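Side-chain contact in Cg7008-pa (Drosophila melanogaster, PDB 2WAC), which cleaves both DNA and RNA as an endonuclease, takes part in RNA-induced silencing, and binds symmetrically dimethylated arginine peptides through its Tudor domain: residues A[17-22]-A[89-94]. Numbering follows the deposited sequence.
Sequences TFFAQS and GNKETL
The Phe19 ring lays one of its faces on the backbone of Gly89. The CA of Gly89 sits 3.5 Å from the ring centroid, 15° off the ring normal, which makes this a CH-pi contact; it is shifted toward the CB side of the ring, with CG of Phe19 and CA of Gly89 3.5 Å apart. The carbonyl oxygen of Gly89 lies over the same face, above the rim, its O 3.4 Å from CE1 of Phe19. Lys91 approaches the ring obliquely: its NZ stops 4.5 Å from CZ of Phe19, a loose brush by a chain that is extended as far as CE, with only the last torsion turning NZ. Beyond Gly89 and Lys91, Leu84 of strand 80-85 and Glu115 of strand 113-118 also touch the phenylalanine.

The ring gets there because CG is anti to the carbonyl carbon (chi1 -73°), on a CB that already points at the glycine. Gly89 has a backbone conformation that calls for glycine, and with only hydrogens on its CA the ring can lie directly on the backbone. Just beside this contact, Gln21 NE2 hydrogen-bonds to the backbone carbonyl O of Asp87, giving a polar tie between the same strand and the same turn.

In the extended Tudor domain, strand 17-22 belongs to the SN-like sheet, while Gly89 leads into strand 91-95 of the Tudor barrel, so the phenylalanine bridges the two lobes. Gly89 lies near the end of the region involved in dimethylarginine binding. The chemistry is that of apolar ring against bare backbone: the face contact probably rests on dispersion and a weakly polarised C-H, the oxygen over the rim probably adds little, and the Gln21 bond supplies the directional polar tie.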
ATOM      1  N   THR A  17      -6.371   1.685  -0.186  1.00 23.49           N
ATOM      2  CA  THR A  17      -5.125   1.957  -0.885  1.00 22.95           C
ATOM      3  C   THR A  17      -4.167   0.843  -0.474  1.00 22.53           C
ATOM      4  O   THR A  17      -4.388   0.165   0.537  1.00 22.29           O
ATOM      5  CB  THR A  17      -4.532   3.366  -0.587  1.00 23.00           C
ATOM      6  OG1 THR A  17      -4.068   3.435   0.766  1.00 22.82           O
ATOM      7  CG2 THR A  17      -5.564   4.465  -0.841  1.00 22.93           C
ATOM      8  N   PHE A  18      -3.127   0.625  -1.268  1.00 22.04           N
ATOM      9  CA  PHE A  18      -2.163  -0.428  -0.976  1.00 21.75           C
ATOM     10  C   PHE A  18      -0.775  -0.028  -1.446  1.00 21.60           C
ATOM     11  O   PHE A  18      -0.631   0.778  -2.365  1.00 21.48           O
ATOM     12  CB  PHE A  18      -2.591  -1.765  -1.611  1.00 21.56           C
ATOM     13  CG  PHE A  18      -2.691  -1.723  -3.114  1.00 21.25           C
ATOM     14  CD1 PHE A  18      -3.878  -1.343  -3.737  1.00 20.44           C
ATOM     15  CD2 PHE A  18      -1.597  -2.063  -3.907  1.00 20.79           C
ATOM     16  CE1 PHE A  18      -3.973  -1.295  -5.127  1.00 20.47           C
ATOM     17  CE2 PHE A  18      -1.680  -2.016  -5.296  1.00 20.70           C
ATOM     18  CZ  PHE A  18      -2.872  -1.633  -5.908  1.00 20.07           C
ATOM     19  N   PHE A  19       0.242  -0.592  -0.800  1.00 21.45           N
ATOM     20  CA  PHE A  19       1.621  -0.423  -1.230  1.00 21.44           C
ATOM     21  C   PHE A  19       2.102  -1.694  -1.906  1.00 21.59           C
ATOM     22  O   PHE A  19       1.840  -2.802  -1.427  1.00 21.67           O
ATOM     23  CB  PHE A  19       2.527  -0.090  -0.041  1.00 21.39           C
ATOM     24  CG  PHE A  19       2.352   1.304   0.490  1.00 20.97           C
ATOM     25  CD1 PHE A  19       1.254   1.632   1.281  1.00 21.17           C
ATOM     26  CD2 PHE A  19       3.299   2.286   0.221  1.00 20.53           C
ATOM     27  CE1 PHE A  19       1.094   2.922   1.783  1.00 21.03           C
ATOM     28  CE2 PHE A  19       3.149   3.574   0.715  1.00 20.82           C
ATOM     29  CZ  PHE A  19       2.044   3.894   1.499  1.00 20.90           C
ATOM     30  N   ALA A  20       2.808  -1.528  -3.019  1.00 21.68           N
ATOM     31  CA  ALA A  20       3.342  -2.659  -3.765  1.00 21.89           C
ATOM     32  C   ALA A  20       4.832  -2.491  -4.055  1.00 22.05           C
ATOM     33  O   ALA A  20       5.295  -1.387  -4.343  1.00 21.98           O
ATOM     34  CB  ALA A  20       2.565  -2.853  -5.062  1.00 21.71           C
ATOM     35  N   GLN A  21       5.568  -3.597  -3.963  1.00 22.37           N
ATOM     36  CA  GLN A  21       6.967  -3.653  -4.379  1.00 22.82           C
ATOM     37  C   GLN A  21       7.060  -4.299  -5.755  1.00 23.17           C
ATOM     38  O   GLN A  21       6.311  -5.225  -6.060  1.00 23.13           O
ATOM     39  CB  GLN A  21       7.797  -4.485  -3.397  1.00 22.68           C
ATOM     40  CG  GLN A  21       8.011  -3.866  -2.024  1.00 22.92           C
ATOM     41  CD  GLN A  21       8.592  -4.857  -1.019  1.00 23.11           C
ATOM     42  OE1 GLN A  21       8.614  -6.066  -1.259  1.00 23.42           O
ATOM     43  NE2 GLN A  21       9.049  -4.347   0.118  1.00 23.07           N
ATOM     44  N   SER A  22       7.992  -3.818  -6.572  1.00 23.73           N
ATOM     45  CA  SER A  22       8.312  -4.452  -7.849  1.00 24.45           C
ATOM     46  C   SER A  22       9.089  -5.751  -7.601  1.00 24.96           C
ATOM     47  O   SER A  22      10.036  -5.768  -6.813  1.00 24.91           O
ATOM     48  CB  SER A  22       9.132  -3.494  -8.717  1.00 24.35           C
ATOM     49  OG  SER A  22       9.613  -4.131  -9.885  1.00 24.47           O
ATOM     50  N   GLY A  89       5.623   0.335   3.372  1.00 22.93           N
ATOM     51  CA  GLY A  89       4.328   1.002   3.329  1.00 22.92           C
ATOM     52  C   GLY A  89       3.610   1.215   4.647  1.00 22.99           C
ATOM     53  O   GLY A  89       2.646   1.981   4.707  1.00 23.03           O
ATOM     54  N   ASN A  90       4.057   0.539   5.704  1.00 22.91           N
ATOM     55  CA  ASN A  90       3.468   0.755   7.025  1.00 22.99           C
ATOM     56  C   ASN A  90       3.950   2.053   7.675  1.00 23.10           C
ATOM     57  O   ASN A  90       5.032   2.553   7.366  1.00 23.09           O
ATOM     58  CB  ASN A  90       3.687  -0.450   7.954  1.00 22.81           C
ATOM     59  CG  ASN A  90       5.155  -0.780   8.160  1.00 22.74           C
ATOM     60  OD1 ASN A  90       5.929  -0.858   7.204  1.00 22.58           O
ATOM     61  ND2 ASN A  90       5.542  -0.994   9.411  1.00 21.78           N
ATOM     62  N   LYS A  91       3.119   2.588   8.565  1.00 23.34           N
ATOM     63  CA  LYS A  91       3.422   3.797   9.320  1.00 23.57           C
ATOM     64  C   LYS A  91       3.334   3.497  10.808  1.00 23.42           C
ATOM     65  O   LYS A  91       2.601   2.593  11.217  1.00 23.43           O
ATOM     66  CB  LYS A  91       2.401   4.892   9.005  1.00 23.70           C
ATOM     67  CG  LYS A  91       2.448   5.480   7.609  1.00 24.63           C
ATOM     68  CD  LYS A  91       1.354   6.535   7.478  1.00 26.28           C
ATOM     69  CE  LYS A  91       1.437   7.304   6.171  1.00 27.41           C
ATOM     70  NZ  LYS A  91       1.018   6.487   5.007  1.00 28.79           N
ATOM     71  N   GLU A  92       4.072   4.258  11.615  1.00 23.26           N
ATOM     72  CA  GLU A  92       3.879   4.250  13.067  1.00 23.18           C
ATOM     73  C   GLU A  92       4.309   5.561  13.728  1.00 23.30           C
ATOM     74  O   GLU A  92       5.113   6.321  13.176  1.00 23.33           O
ATOM     75  CB  GLU A  92       4.585   3.053  13.731  1.00 23.18           C
ATOM     76  CG  GLU A  92       6.081   3.237  13.987  1.00 22.72           C
ATOM     77  CD  GLU A  92       6.703   2.071  14.743  1.00 22.28           C
ATOM     78  OE1 GLU A  92       6.003   1.425  15.550  1.00 22.34           O
ATOM     79  OE2 GLU A  92       7.904   1.806  14.535  1.00 22.20           O
ATOM     80  N   THR A  93       3.756   5.811  14.912  1.00 23.26           N
ATOM     81  CA  THR A  93       4.187   6.916  15.762  1.00 23.38           C
ATOM     82  C   THR A  93       5.171   6.391  16.811  1.00 23.37           C
ATOM     83  O   THR A  93       4.916   5.385  17.481  1.00 23.51           O
ATOM     84  CB  THR A  93       2.991   7.659  16.396  1.00 23.26           C
ATOM     85  OG1 THR A  93       2.146   8.163  15.354  1.00 23.19           O
ATOM     86  CG2 THR A  93       3.463   8.830  17.256  1.00 23.54           C
ATOM     87  N   LEU A  94       6.277   7.117  16.947  1.00 23.33           N
ATOM     88  CA  LEU A  94       7.522   6.602  17.512  1.00 23.34           C
ATOM     89  C   LEU A  94       8.287   7.694  18.268  1.00 23.07           C
ATOM     90  O   LEU A  94       8.327   8.827  17.795  1.00 22.93           O
ATOM     91  CB  LEU A  94       8.391   6.120  16.336  1.00 23.60           C
ATOM     92  CG  LEU A  94       9.559   5.205  16.663  1.00 23.61           C
ATOM     93  CD1 LEU A  94       9.044   4.083  17.523  1.00 24.87           C
ATOM     94  CD2 LEU A  94      10.223   4.659  15.411  1.00 23.50           C
TER